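Local atomic coordinates of Ddb_g0293866 (Dictyostelium discoideum, PDB entry 5LW6), a protein that binds ADP-ribose through the macrodomain described here, one part of a longer protein that probably acts in sensing and repairing DNA damage. Residues Glu137-Gly142 and Ser203-Glu208; Gln162-Leu167 and Val214-Gly219; Lys177-Asn182 and Tyr190-Gln195. One frame throughout, in Å; residues are numbered along the deposited sequence.

Contact 1: Glu137-Gly142 and Ser203-Glu208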
# COMPACT_ATOMS: atom_id res chain seq x y z
N GLU A 137 7.42 -11.34 9.23
CA GLU A 137 6.57 -10.68 10.24
C GLU A 137 5.51 -9.78 9.65
O GLU A 137 4.57 -9.43 10.28
CB GLU A 137 7.49 -9.85 11.17
CG GLU A 137 8.23 -8.77 10.35
CD GLU A 137 9.20 -7.87 11.13
OE1 GLU A 137 8.73 -7.17 12.11
OE2 GLU A 137 10.40 -7.83 10.71
N GLN A 138 5.63 -9.41 8.39
CA GLN A 138 4.68 -8.50 7.77
C GLN A 138 3.32 -9.06 7.38
O GLN A 138 2.40 -8.32 7.14
CB GLN A 138 5.33 -7.91 6.54
CG GLN A 138 5.32 -8.71 5.30
CD GLN A 138 6.22 -8.03 4.23
OE1 GLN A 138 5.80 -7.09 3.56
NE2 GLN A 138 7.46 -8.48 4.15
N PHE A 139 3.17 -10.37 7.39
CA PHE A 139 2.02 -10.98 6.77
C PHE A 139 0.85 -11.30 7.72
O PHE A 139 -0.29 -11.39 7.26
CB PHE A 139 2.49 -12.23 6.05
CG PHE A 139 3.42 -11.91 4.93
CD1 PHE A 139 3.01 -11.17 3.85
CD2 PHE A 139 4.71 -12.32 4.99
CE1 PHE A 139 3.90 -10.87 2.86
CE2 PHE A 139 5.63 -11.96 4.04
CZ PHE A 139 5.20 -11.22 2.95
N ASN A 140 1.11 -11.42 9.02
CA ASN A 140 0.04 -11.74 9.92
C ASN A 140 -0.32 -10.57 10.82
O ASN A 140 -0.38 -10.73 12.03
CB ASN A 140 0.39 -13.01 10.74
CG ASN A 140 -0.83 -13.71 11.33
OD1 ASN A 140 -1.94 -13.44 10.97
ND2 ASN A 140 -0.60 -14.64 12.22
N LEU A 141 -0.68 -9.43 10.23
CA LEU A 141 -1.03 -8.23 11.01
C LEU A 141 -2.51 -8.01 11.13
O LEU A 141 -2.91 -6.96 11.55
CB LEU A 141 -0.38 -7.00 10.37
CG LEU A 141 1.13 -7.13 10.13
CD1 LEU A 141 1.54 -5.85 9.43
CD2 LEU A 141 1.90 -7.26 11.41
N GLY A 142 -3.31 -8.97 10.68
CA GLY A 142 -4.74 -8.92 10.85
C GLY A 142 -5.46 -7.99 9.88
O GLY A 142 -6.48 -7.37 10.25
N SER A 203 -4.01 -20.23 -0.61
CA SER A 203 -2.73 -19.62 -0.17
C SER A 203 -2.74 -19.48 1.34
O SER A 203 -3.74 -19.13 1.93
CB SER A 203 -2.55 -18.23 -0.78
OG SER A 203 -1.34 -17.52 -0.25
N ILE A 204 -1.57 -19.63 1.97
CA ILE A 204 -1.44 -19.31 3.40
C ILE A 204 -1.88 -17.87 3.69
O ILE A 204 -2.41 -17.54 4.76
CB ILE A 204 0.04 -19.52 3.85
CG1 ILE A 204 0.17 -19.43 5.36
CG2 ILE A 204 0.96 -18.52 3.20
CD1 ILE A 204 1.42 -20.02 5.87
N LEU A 205 -1.69 -17.00 2.70
CA LEU A 205 -2.00 -15.62 2.91
C LEU A 205 -3.49 -15.48 3.21
O LEU A 205 -3.90 -14.63 4.02
CB LEU A 205 -1.62 -14.73 1.73
CG LEU A 205 -0.15 -14.64 1.65
CD1 LEU A 205 0.11 -14.19 0.24
CD2 LEU A 205 0.51 -13.76 2.64
N HIS A 206 -4.33 -16.23 2.52
CA HIS A 206 -5.76 -16.16 2.72
C HIS A 206 -6.28 -17.01 3.87
O HIS A 206 -6.97 -16.56 4.77
CB HIS A 206 -6.47 -16.57 1.41
CG HIS A 206 -7.98 -16.50 1.52
ND1 HIS A 206 -8.63 -15.34 1.86
CD2 HIS A 206 -8.96 -17.43 1.37
CE1 HIS A 206 -9.93 -15.56 1.95
NE2 HIS A 206 -10.17 -16.83 1.65
N LYS A 207 -5.90 -18.29 3.86
CA LYS A 207 -6.41 -19.25 4.79
C LYS A 207 -5.94 -19.05 6.20
O LYS A 207 -6.72 -19.22 7.15
CB LYS A 207 -6.03 -20.65 4.33
CG LYS A 207 -6.85 -21.13 3.15
CD LYS A 207 -8.33 -21.38 3.52
CE LYS A 207 -9.07 -22.10 2.40
NZ LYS A 207 -10.55 -21.89 2.51
N GLU A 208 -4.67 -18.75 6.37
CA GLU A 208 -4.09 -18.55 7.69
C GLU A 208 -3.97 -17.11 8.08
O GLU A 208 -4.21 -16.74 9.23
CB GLU A 208 -2.72 -19.18 7.78
CG GLU A 208 -2.76 -20.68 8.08
CD GLU A 208 -3.55 -21.45 7.07
OE1 GLU A 208 -3.08 -21.53 5.88
OE2 GLU A 208 -4.68 -21.90 7.45
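Phe139 and Leu205 mark the closest backbone approach between a loop and the short helix 204-207, CA of Phe139 standing 7.3 Å from CA of Leu205, so side chains rather than main-chain atoms must close the distance. The meeting is small and apolar: about 97 Å² is buried over both sides, and no hydrogen bond crosses. CD2 of Leu205 is the atom that touches, 3.8 Å from CD1 of Phe139 and a little farther from CG of the same ring, so the methyl sits beside the CG-CD1 bond of the ring, approaching obliquely. On the aromatic side the bond from CA points at the helix, and CG stands beside the backbone N (chi1 -65°), which lays the CG-CD1 side of the ring against the leucine. One face of the ring is covered from within its own loop: CG of Gln138 lies over its centre, 3.3 Å above the plane. Phe146 and Met166, a selenomethionine in this crystal, add to the apolar surroundings. In the alpha/beta/alpha sandwich of the macrodomain, the loop carrying Phe139 joins strand 125-130 to strand 145-149, while helix 204-207 precedes strand 213-217; the contact therefore brings together two connections of the same sheet. Ser203 is the N-cap of that helix. Ser203 OG accepts the N-H of Leu205, 3.0 Å from Leu205 N and at 155°, and it is also hydrogen-bonded to Met166 O, which ties the helix start to helix 161-167. Nearer the solvent, Asn140 OD1 comes only to 4.4 Å from Glu208 O, a loose approach of two oxygens without a bond.

Contact 2: Gln162-Leu167 and Val214-Gly219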
# COMPACT_ATOMS: atom_id res chain seq x y z
N GLN A 162 8.96 -12.74 -1.48
CA GLN A 162 8.41 -13.64 -0.40
C GLN A 162 6.92 -13.73 -0.47
O GLN A 162 6.35 -14.79 -0.42
CB GLN A 162 8.87 -13.18 0.96
CG GLN A 162 8.32 -13.92 2.13
CD GLN A 162 8.75 -15.38 2.14
OE1 GLN A 162 9.92 -15.72 1.95
NE2 GLN A 162 7.78 -16.25 2.30
N LEU A 163 6.29 -12.56 -0.68
CA LEU A 163 4.87 -12.51 -0.95
C LEU A 163 4.46 -13.41 -2.13
O LEU A 163 3.55 -14.19 -2.00
CB LEU A 163 4.42 -11.08 -1.15
CG LEU A 163 2.99 -10.87 -1.58
CD1 LEU A 163 1.98 -11.15 -0.44
CD2 LEU A 163 2.83 -9.48 -2.15
N TYR A 164 5.15 -13.27 -3.24
CA TYR A 164 4.83 -14.01 -4.46
C TYR A 164 5.03 -15.51 -4.27
O TYR A 164 4.19 -16.25 -4.72
CB TYR A 164 5.66 -13.49 -5.65
CG TYR A 164 4.98 -12.32 -6.34
CD1 TYR A 164 4.87 -11.06 -5.76
CD2 TYR A 164 4.33 -12.49 -7.57
CE1 TYR A 164 4.21 -10.05 -6.40
CE2 TYR A 164 3.68 -11.47 -8.19
CZ TYR A 164 3.59 -10.24 -7.61
OH TYR A 164 2.87 -9.22 -8.21
N GLU A 165 6.05 -15.92 -3.50
CA GLU A 165 6.21 -17.35 -3.21
C GLU A 165 5.05 -17.92 -2.43
O GLU A 165 4.59 -19.02 -2.69
CB GLU A 165 7.52 -17.54 -2.53
CG GLU A 165 8.51 -17.42 -3.65
CD GLU A 165 9.96 -17.37 -3.31
OE1 GLU A 165 10.69 -16.99 -4.24
OE2 GLU A 165 10.41 -17.69 -2.18
N MSE A 166 4.48 -17.10 -1.58
CA MSE A 166 3.38 -17.46 -0.79
C MSE A 166 2.08 -17.54 -1.57
O MSE A 166 1.24 -18.25 -1.19
CB MSE A 166 3.26 -16.46 0.38
CG MSE A 166 4.48 -16.56 1.29
SE MSE A 166 4.45 -14.98 2.53
CE MSE A 166 3.14 -15.74 3.79
N LEU A 167 1.97 -16.79 -2.67
CA LEU A 167 0.76 -16.71 -3.52
C LEU A 167 0.82 -17.78 -4.61
O LEU A 167 -0.22 -18.16 -5.13
CB LEU A 167 0.68 -15.33 -4.21
CG LEU A 167 0.36 -14.15 -3.28
CD1 LEU A 167 0.73 -12.80 -3.88
CD2 LEU A 167 -1.11 -14.20 -2.90
N VAL A 214 -4.87 -8.60 -2.35
CA VAL A 214 -3.49 -8.09 -2.51
C VAL A 214 -3.52 -6.93 -3.53
O VAL A 214 -4.11 -7.05 -4.58
CB VAL A 214 -2.49 -9.22 -2.98
CG1 VAL A 214 -1.15 -8.59 -3.34
CG2 VAL A 214 -2.37 -10.28 -1.90
N ILE A 215 -2.97 -5.82 -3.17
CA ILE A 215 -3.03 -4.64 -3.99
C ILE A 215 -1.60 -4.29 -4.41
O ILE A 215 -0.69 -4.09 -3.59
CB ILE A 215 -3.62 -3.44 -3.20
CG1 ILE A 215 -5.00 -3.74 -2.64
CG2 ILE A 215 -3.57 -2.16 -4.04
CD1 ILE A 215 -5.52 -2.70 -1.65
N LEU A 216 -1.38 -4.22 -5.72
CA LEU A 216 -0.10 -3.87 -6.23
C LEU A 216 -0.10 -2.35 -6.40
O LEU A 216 -0.97 -1.83 -7.04
CB LEU A 216 0.05 -4.54 -7.62
CG LEU A 216 -0.04 -6.07 -7.63
CD1 LEU A 216 0.33 -6.56 -9.01
CD2 LEU A 216 0.92 -6.74 -6.71
N VAL A 217 0.89 -1.68 -5.85
CA VAL A 217 0.89 -0.23 -5.71
C VAL A 217 2.03 0.30 -6.57
O VAL A 217 3.16 -0.04 -6.32
CB VAL A 217 1.19 0.12 -4.22
CG1 VAL A 217 1.35 1.60 -4.05
CG2 VAL A 217 0.07 -0.42 -3.32
N LEU A 218 1.77 1.14 -7.55
CA LEU A 218 2.81 1.60 -8.45
C LEU A 218 3.22 3.04 -8.01
O LEU A 218 2.76 4.05 -8.54
CB LEU A 218 2.31 1.53 -9.91
CG LEU A 218 2.56 0.17 -10.55
CD1 LEU A 218 1.77 -0.92 -9.91
CD2 LEU A 218 2.21 0.27 -12.01
N GLY A 219 4.03 3.11 -6.96
CA GLY A 219 4.52 4.37 -6.46
C GLY A 219 5.65 4.85 -7.38
O GLY A 219 6.11 4.13 -8.27
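Tyr164 and Leu216 meet at one end of a helix-on-sheet interface that belongs to the layered alpha/beta macrodomain fold, with helix 161-167 lying against strand 213-217 of the mixed sheet. The axes of the two short segments approach to 12.1 Å and run in roughly opposite directions, at 145°, a spacing that branched and aromatic side chains fill. Leu216 illustrates how. From CB its chain turns so that CG stands beside the backbone N (chi1 -61°), which swings both methyls toward the helix. CG itself packs against CD1 of Ile192 on the neighbouring strand. Beyond it the two tips part around a single atom: Leu216 CD2 reaches Tyr164 OH at 3.5 Å, and CD1 reaches the same oxygen at 3.8 Å. The phenol thus presents its hydroxyl end to the two leucine methyls, and the two side chains cross at about a right angle. The Tyr164 ring also pairs edge-to-face with Phe172 of helix 169-179. Purely apolar packing continues two residues back along the strand, where Val214 points at the helix and serves two leucines one helical turn apart. Val214 CG1 lies 4.2 Å from Leu163 CD2, and Val214 CG2 lies 4.2 Å from Leu167 CD2.

Contact 3: Lys177-Asn182 and Tyr190-Gln195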
# COMPACT_ATOMS: atom_id res chain seq x y z
N LYS A 177 -2.45 -10.67 -14.88
CA LYS A 177 -2.45 -10.40 -16.36
C LYS A 177 -3.89 -10.53 -16.93
O LYS A 177 -4.30 -9.79 -17.79
CB LYS A 177 -1.42 -11.35 -16.99
CG LYS A 177 -0.81 -11.11 -18.40
CD LYS A 177 -0.40 -9.67 -18.83
CE LYS A 177 -0.55 -9.45 -20.34
NZ LYS A 177 -1.75 -10.13 -20.95
N ASN A 178 -4.67 -11.44 -16.41
CA ASN A 178 -6.07 -11.57 -16.81
C ASN A 178 -6.90 -10.43 -16.38
O ASN A 178 -7.74 -9.93 -17.13
CB ASN A 178 -6.66 -12.89 -16.35
CG ASN A 178 -6.24 -14.02 -17.25
OD1 ASN A 178 -5.95 -13.81 -18.45
ND2 ASN A 178 -6.21 -15.22 -16.70
N LEU A 179 -6.61 -9.90 -15.22
CA LEU A 179 -7.38 -8.78 -14.79
C LEU A 179 -6.95 -7.42 -15.41
O LEU A 179 -7.79 -6.51 -15.53
CB LEU A 179 -7.33 -8.70 -13.23
CG LEU A 179 -8.14 -9.70 -12.41
CD1 LEU A 179 -7.77 -9.46 -10.94
CD2 LEU A 179 -9.65 -9.58 -12.61
N TYR A 180 -5.66 -7.27 -15.68
CA TYR A 180 -5.05 -6.02 -16.10
C TYR A 180 -4.17 -6.27 -17.27
O TYR A 180 -2.93 -6.26 -17.19
CB TYR A 180 -4.22 -5.44 -14.94
CG TYR A 180 -5.07 -5.26 -13.70
CD1 TYR A 180 -6.13 -4.34 -13.67
CD2 TYR A 180 -4.82 -6.00 -12.56
CE1 TYR A 180 -6.92 -4.15 -12.52
CE2 TYR A 180 -5.61 -5.83 -11.39
CZ TYR A 180 -6.67 -4.93 -11.40
OH TYR A 180 -7.50 -4.75 -10.30
N PRO A 181 -4.80 -6.57 -18.41
CA PRO A 181 -4.03 -7.05 -19.53
C PRO A 181 -3.12 -5.98 -20.11
O PRO A 181 -2.16 -6.31 -20.79
CB PRO A 181 -5.12 -7.50 -20.54
CG PRO A 181 -6.38 -6.91 -20.08
CD PRO A 181 -6.25 -6.75 -18.59
N ASN A 182 -3.44 -4.72 -19.88
CA ASN A 182 -2.68 -3.58 -20.40
C ASN A 182 -1.65 -3.07 -19.38
O ASN A 182 -1.05 -2.05 -19.56
CB ASN A 182 -3.66 -2.46 -20.81
CG ASN A 182 -4.55 -2.90 -21.93
OD1 ASN A 182 -4.12 -3.65 -22.77
ND2 ASN A 182 -5.84 -2.57 -21.84
N TYR A 190 -3.66 -1.72 -8.16
CA TYR A 190 -4.21 -2.83 -8.87
C TYR A 190 -4.60 -3.92 -7.87
O TYR A 190 -3.72 -4.69 -7.49
CB TYR A 190 -3.22 -3.31 -9.93
CG TYR A 190 -3.01 -2.23 -10.93
CD1 TYR A 190 -3.81 -2.08 -12.06
CD2 TYR A 190 -2.02 -1.31 -10.75
CE1 TYR A 190 -3.61 -1.03 -12.94
CE2 TYR A 190 -1.90 -0.22 -11.58
CZ TYR A 190 -2.65 -0.11 -12.70
OH TYR A 190 -2.46 1.00 -13.51
N PRO A 191 -5.85 -3.94 -7.44
CA PRO A 191 -6.29 -4.96 -6.46
C PRO A 191 -6.56 -6.30 -7.14
O PRO A 191 -7.15 -6.34 -8.22
CB PRO A 191 -7.53 -4.39 -5.84
CG PRO A 191 -7.85 -3.13 -6.60
CD PRO A 191 -6.79 -2.80 -7.56
N ILE A 192 -6.16 -7.38 -6.48
CA ILE A 192 -6.43 -8.71 -6.94
C ILE A 192 -7.01 -9.47 -5.76
O ILE A 192 -6.36 -9.64 -4.77
CB ILE A 192 -5.14 -9.40 -7.42
CG1 ILE A 192 -4.58 -8.66 -8.64
CG2 ILE A 192 -5.31 -10.87 -7.80
CD1 ILE A 192 -3.22 -8.20 -8.37
N SER A 193 -8.23 -9.95 -5.88
CA SER A 193 -8.85 -10.72 -4.83
C SER A 193 -8.26 -12.15 -4.76
O SER A 193 -8.10 -12.80 -5.78
CB SER A 193 -10.35 -10.81 -5.05
OG SER A 193 -10.95 -11.75 -4.15
N LEU A 194 -7.86 -12.59 -3.59
CA LEU A 194 -7.51 -13.98 -3.34
C LEU A 194 -8.78 -14.85 -3.17
O LEU A 194 -8.72 -16.05 -3.24
CB LEU A 194 -6.63 -14.13 -2.10
CG LEU A 194 -5.43 -13.21 -2.03
CD1 LEU A 194 -4.53 -13.49 -0.87
CD2 LEU A 194 -4.65 -13.27 -3.32
N GLN A 195 -9.91 -14.22 -2.97
CA GLN A 195 -11.21 -14.95 -2.78
C GLN A 195 -11.92 -15.38 -4.00
O GLN A 195 -12.32 -16.53 -4.10
CB GLN A 195 -12.19 -14.11 -2.01
CG GLN A 195 -11.75 -13.87 -0.62
CD GLN A 195 -12.82 -13.17 0.18
OE1 GLN A 195 -13.11 -11.97 -0.04
NE2 GLN A 195 -13.41 -13.89 1.12
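The ring of Tyr180 is sandwiched between unlike groups: CB of Leu179 lies over one face, offset toward the rim, while CD1 of Tyr190 stands 3.6 Å above the centre of the other. Tyr190 comes with its edge, making a T-shaped pair with centroids 5.0 Å apart and planes at 81°, and its CB adds a CH-pi contact over the same Tyr180 face. At the edge of the Tyr180 ring, near its plane, are Pro191 O and CG1 of Ile192. In the macrodomain sheet 189-193 is an outermost strand, antiparallel to 213-217, and Tyr180 is the first residue to leave helical geometry after helix 169-179; the contact thus fastens the helix exit to the border strand that follows it. Tyr190 and Ile192 spend their backbone groups on Leu216 and Val214 within the sheet. The carbonyl of the intervening Pro191 receives instead the hydroxyl of Tyr180, Tyr180 OH to Pro191 O being a short 2.6 Å, with an angle of 137° at the oxygen and the donor tilted slightly from the carbonyl plane. With CG beside its backbone N (chi1 -56°), the Tyr180 side chain extends toward the strand, bringing its hydroxyl to this carbonyl, and Tyr180 OH also rests 3.4 Å from CD of Pro191. A phenylalanine in its place would probably still stack on Tyr190 but leave the Pro191 carbonyl without its donor and the ring less firmly fixed. Tyr190 has a separate polar partner, its OH being bonded to Lys185 N. Beside the aromatic group, Leu179 reaches Ile192, whose other neighbours include Phe172 and Val175. That apolar touch runs from CD1 of Leu179 to CG1 of Ile192, 4.0 Å apart.

Seen together, the three contacts illustrate how neighbouring elements of one layered fold are tied to each other. Contact 2 lies between the others, its centre about 12 Å from that of contact 1 and about 11 Å from that of contact 3, whereas the centres of contacts 1 and 3 are about 19 Å apart. Helix 161-167 bridges to contact 1, with Leu205 CD1 3.4 Å from Leu167 CD2. Leu167 also touches contact 3 just beyond its strand, Leu167 CD2 lying 3.7 Å from Leu194 CD2. The sheet provides the second bridge: strands 213-217 and 189-193 are antiparallel neighbours, and Val214 O is 2.8 Å from Ile192 N, a probable hydrogen bond.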